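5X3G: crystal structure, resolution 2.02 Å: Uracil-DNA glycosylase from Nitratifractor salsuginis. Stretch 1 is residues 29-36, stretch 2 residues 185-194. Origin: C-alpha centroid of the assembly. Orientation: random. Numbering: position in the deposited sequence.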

# COMPACT_ATOMS: atom_id res chain seq x y z
N PRO A 29 -18.28 -10.00 -2.17
CA PRO A 29 -18.90 -9.47 -3.39
C PRO A 29 -17.94 -8.72 -4.30
O PRO A 29 -18.12 -8.72 -5.52
CB PRO A 29 -19.99 -8.53 -2.85
CG PRO A 29 -20.31 -9.07 -1.51
CD PRO A 29 -19.01 -9.57 -0.96
N ILE A 30 -16.91 -8.08 -3.74
CA ILE A 30 -15.96 -7.32 -4.55
C ILE A 30 -14.74 -8.16 -4.90
O ILE A 30 -14.24 -8.09 -6.02
CB ILE A 30 -15.56 -6.03 -3.80
CG1 ILE A 30 -16.79 -5.18 -3.47
CG2 ILE A 30 -14.57 -5.22 -4.63
CD1 ILE A 30 -16.47 -3.92 -2.71
N LEU A 31 -14.27 -8.97 -3.96
CA LEU A 31 -12.96 -9.61 -4.06
C LEU A 31 -13.01 -10.95 -4.80
O LEU A 31 -12.10 -11.27 -5.56
CB LEU A 31 -12.38 -9.80 -2.66
CG LEU A 31 -10.87 -9.84 -2.44
CD1 LEU A 31 -10.19 -8.72 -3.21
CD2 LEU A 31 -10.58 -9.71 -0.95
N LEU A 32 -14.07 -11.74 -4.58
CA LEU A 32 -14.18 -13.01 -5.29
C LEU A 32 -14.32 -12.82 -6.80
O LEU A 32 -13.60 -13.50 -7.55
CB LEU A 32 -15.34 -13.83 -4.72
CG LEU A 32 -14.96 -15.05 -3.87
CD1 LEU A 32 -13.97 -14.65 -2.79
CD2 LEU A 32 -16.19 -15.69 -3.26
N PRO A 33 -15.19 -11.93 -7.31
CA PRO A 33 -15.16 -11.67 -8.77
C PRO A 33 -13.80 -11.25 -9.27
O PRO A 33 -13.29 -11.83 -10.24
CB PRO A 33 -16.21 -10.56 -8.93
CG PRO A 33 -17.16 -10.80 -7.83
CD PRO A 33 -16.32 -11.25 -6.67
N ALA A 34 -13.18 -10.25 -8.63
CA ALA A 34 -11.86 -9.79 -9.04
C ALA A 34 -10.87 -10.95 -9.15
O ALA A 34 -10.28 -11.18 -10.21
CB ALA A 34 -11.35 -8.74 -8.05
N LEU A 35 -10.73 -11.72 -8.07
CA LEU A 35 -9.81 -12.86 -8.08
C LEU A 35 -10.18 -13.87 -9.16
O LEU A 35 -9.29 -14.53 -9.71
CB LEU A 35 -9.80 -13.54 -6.71
CG LEU A 35 -9.06 -12.77 -5.61
CD1 LEU A 35 -9.30 -13.41 -4.25
CD2 LEU A 35 -7.57 -12.72 -5.94
N MSE A 36 -11.46 -14.01 -9.48
CA MSE A 36 -11.88 -15.00 -10.46
C MSE A 36 -11.51 -14.58 -11.89
O MSE A 36 -11.75 -15.33 -12.83
CB MSE A 36 -13.38 -15.27 -10.36
CG MSE A 36 -13.75 -16.16 -9.18
SE MSE A 36 -15.64 -16.66 -9.15
CE MSE A 36 -16.41 -15.00 -8.49
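Stretch 2 185-194: AWRAFIEKLL

Residues 185-194 form a helix that packs against the helix of residues 29-35, running in nearly the opposite direction: the angle between their N-to-C directions is 154°, and the axes approach to 8.0 Å. Both helices are kinked, the first at Pro 33, whose ring nitrogen has no hydrogen to offer the preceding turn, the second around Ala 188 and Phe 189. Regular bonding resumes beyond this point, with Leu 193 N bonded to Phe 189 O at 2.9 Å.

The approach is tightest at Ala 34, whose CA lies 4.4 Å from the CA of Phe 189. Its methyl is a low bump directed toward the second helix, and it enters a hollow bordered by Phe 189, Lys 192 and Leu 193. Within this hollow Ala 34 CB lies 3.4 Å from Phe 189 CD1, 4.0 Å from Lys 192 CB and 4.2 Å from Leu 193 CD1.

The larger side chains of the second helix fill the spaces around this small residue. The Phe 189 ring reaches across to Leu 31 and Leu 35, with its CZ 4.0 Å from Leu 31 CD1 and its CE1 3.6 Å from Leu 35 CD2. Leu 193 projects its CD1 between Ile 30 and Leu 31, 3.6 Å from both Ile 30 CG2 and Leu 31 CD1. Towards the start of stretch 2, Trp 186 makes a lighter contact, its CZ3 4.0 Å from Leu 35 CD2.

Lys 192 lines the more open margin. Its CE passes 3.8 Å from Pro 33 CB before the chain leads away. No direct hydrogen bond joins the helices, but a water bridges them, donating to Ile 30 O at 2.7 Å and to Lys 192 O at 3.0 Å. The contact, 391 Å² summed over both sides, therefore rests chiefly on apolar packing.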

# COMPACT_ATOMS: atom_id res chain seq x y z
N ALA A 185 -0.96 -9.94 -15.60
CA ALA A 185 -1.87 -11.00 -15.18
C ALA A 185 -2.86 -10.51 -14.13
O ALA A 185 -3.96 -11.08 -14.00
CB ALA A 185 -1.08 -12.19 -14.65
N TRP A 186 -2.51 -9.48 -13.36
CA TRP A 186 -3.37 -8.96 -12.31
C TRP A 186 -4.21 -7.77 -12.75
O TRP A 186 -5.06 -7.30 -11.98
CB TRP A 186 -2.54 -8.57 -11.09
CG TRP A 186 -2.06 -9.74 -10.29
CD1 TRP A 186 -0.91 -10.44 -10.47
CD2 TRP A 186 -2.73 -10.35 -9.18
NE1 TRP A 186 -0.82 -11.45 -9.55
CE2 TRP A 186 -1.92 -11.42 -8.74
CE3 TRP A 186 -3.93 -10.09 -8.52
CZ2 TRP A 186 -2.28 -12.23 -7.67
CZ3 TRP A 186 -4.29 -10.90 -7.45
CH2 TRP A 186 -3.46 -11.96 -7.04
N ARG A 187 -3.99 -7.27 -13.97
CA ARG A 187 -4.71 -6.08 -14.42
C ARG A 187 -6.22 -6.29 -14.41
O ARG A 187 -6.98 -5.39 -14.02
CB ARG A 187 -4.21 -5.67 -15.80
CG ARG A 187 -4.94 -4.47 -16.38
CD ARG A 187 -4.31 -4.08 -17.70
NE ARG A 187 -2.87 -3.89 -17.55
CZ ARG A 187 -1.98 -4.18 -18.49
NH1 ARG A 187 -2.38 -4.67 -19.66
NH2 ARG A 187 -0.69 -3.98 -18.27
N ALA A 188 -6.68 -7.46 -14.85
CA ALA A 188 -8.11 -7.75 -14.81
C ALA A 188 -8.64 -7.78 -13.38
O ALA A 188 -9.78 -7.35 -13.13
CB ALA A 188 -8.41 -9.07 -15.51
N PHE A 189 -7.84 -8.28 -12.44
CA PHE A 189 -8.21 -8.24 -11.03
C PHE A 189 -8.39 -6.80 -10.57
O PHE A 189 -9.38 -6.47 -9.90
CB PHE A 189 -7.14 -8.95 -10.20
CG PHE A 189 -7.24 -8.69 -8.72
CD1 PHE A 189 -8.03 -9.48 -7.91
CD2 PHE A 189 -6.52 -7.65 -8.13
CE1 PHE A 189 -8.12 -9.25 -6.55
CE2 PHE A 189 -6.61 -7.41 -6.78
CZ PHE A 189 -7.40 -8.21 -5.98
N ILE A 190 -7.44 -5.93 -10.91
CA ILE A 190 -7.53 -4.53 -10.48
C ILE A 190 -8.75 -3.86 -11.09
O ILE A 190 -9.51 -3.17 -10.41
CB ILE A 190 -6.24 -3.77 -10.82
CG1 ILE A 190 -5.04 -4.37 -10.09
CG2 ILE A 190 -6.38 -2.30 -10.45
CD1 ILE A 190 -5.17 -4.33 -8.58
N GLU A 191 -8.95 -4.05 -12.40
CA GLU A 191 -10.10 -3.45 -13.08
C GLU A 191 -11.41 -3.89 -12.45
O GLU A 191 -12.32 -3.07 -12.24
CB GLU A 191 -10.07 -3.80 -14.56
N LYS A 192 -11.54 -5.18 -12.13
CA LYS A 192 -12.77 -5.65 -11.50
C LYS A 192 -12.92 -5.09 -10.09
O LYS A 192 -14.04 -4.73 -9.68
CB LYS A 192 -12.79 -7.18 -11.47
CG LYS A 192 -14.13 -7.75 -11.05
CD LYS A 192 -15.20 -7.35 -12.04
CE LYS A 192 -16.57 -7.84 -11.60
NZ LYS A 192 -17.61 -7.54 -12.62
N LEU A 193 -11.82 -4.99 -9.35
CA LEU A 193 -11.89 -4.45 -7.99
C LEU A 193 -12.32 -2.99 -7.99
O LEU A 193 -13.11 -2.57 -7.15
CB LEU A 193 -10.54 -4.62 -7.29
CG LEU A 193 -10.53 -4.49 -5.77
CD1 LEU A 193 -11.08 -5.76 -5.14
CD2 LEU A 193 -9.14 -4.19 -5.26
N LEU A 194 -11.80 -2.20 -8.94
CA LEU A 194 -12.20 -0.80 -9.03
C LEU A 194 -13.64 -0.67 -9.53
O LEU A 194 -14.37 0.22 -9.09
CB LEU A 194 -11.25 -0.03 -9.94
CG LEU A 194 -9.82 0.10 -9.41
CD1 LEU A 194 -9.00 0.99 -10.32
CD2 LEU A 194 -9.83 0.64 -7.99
O HOH W 1 -15.49 -6.36 -7.61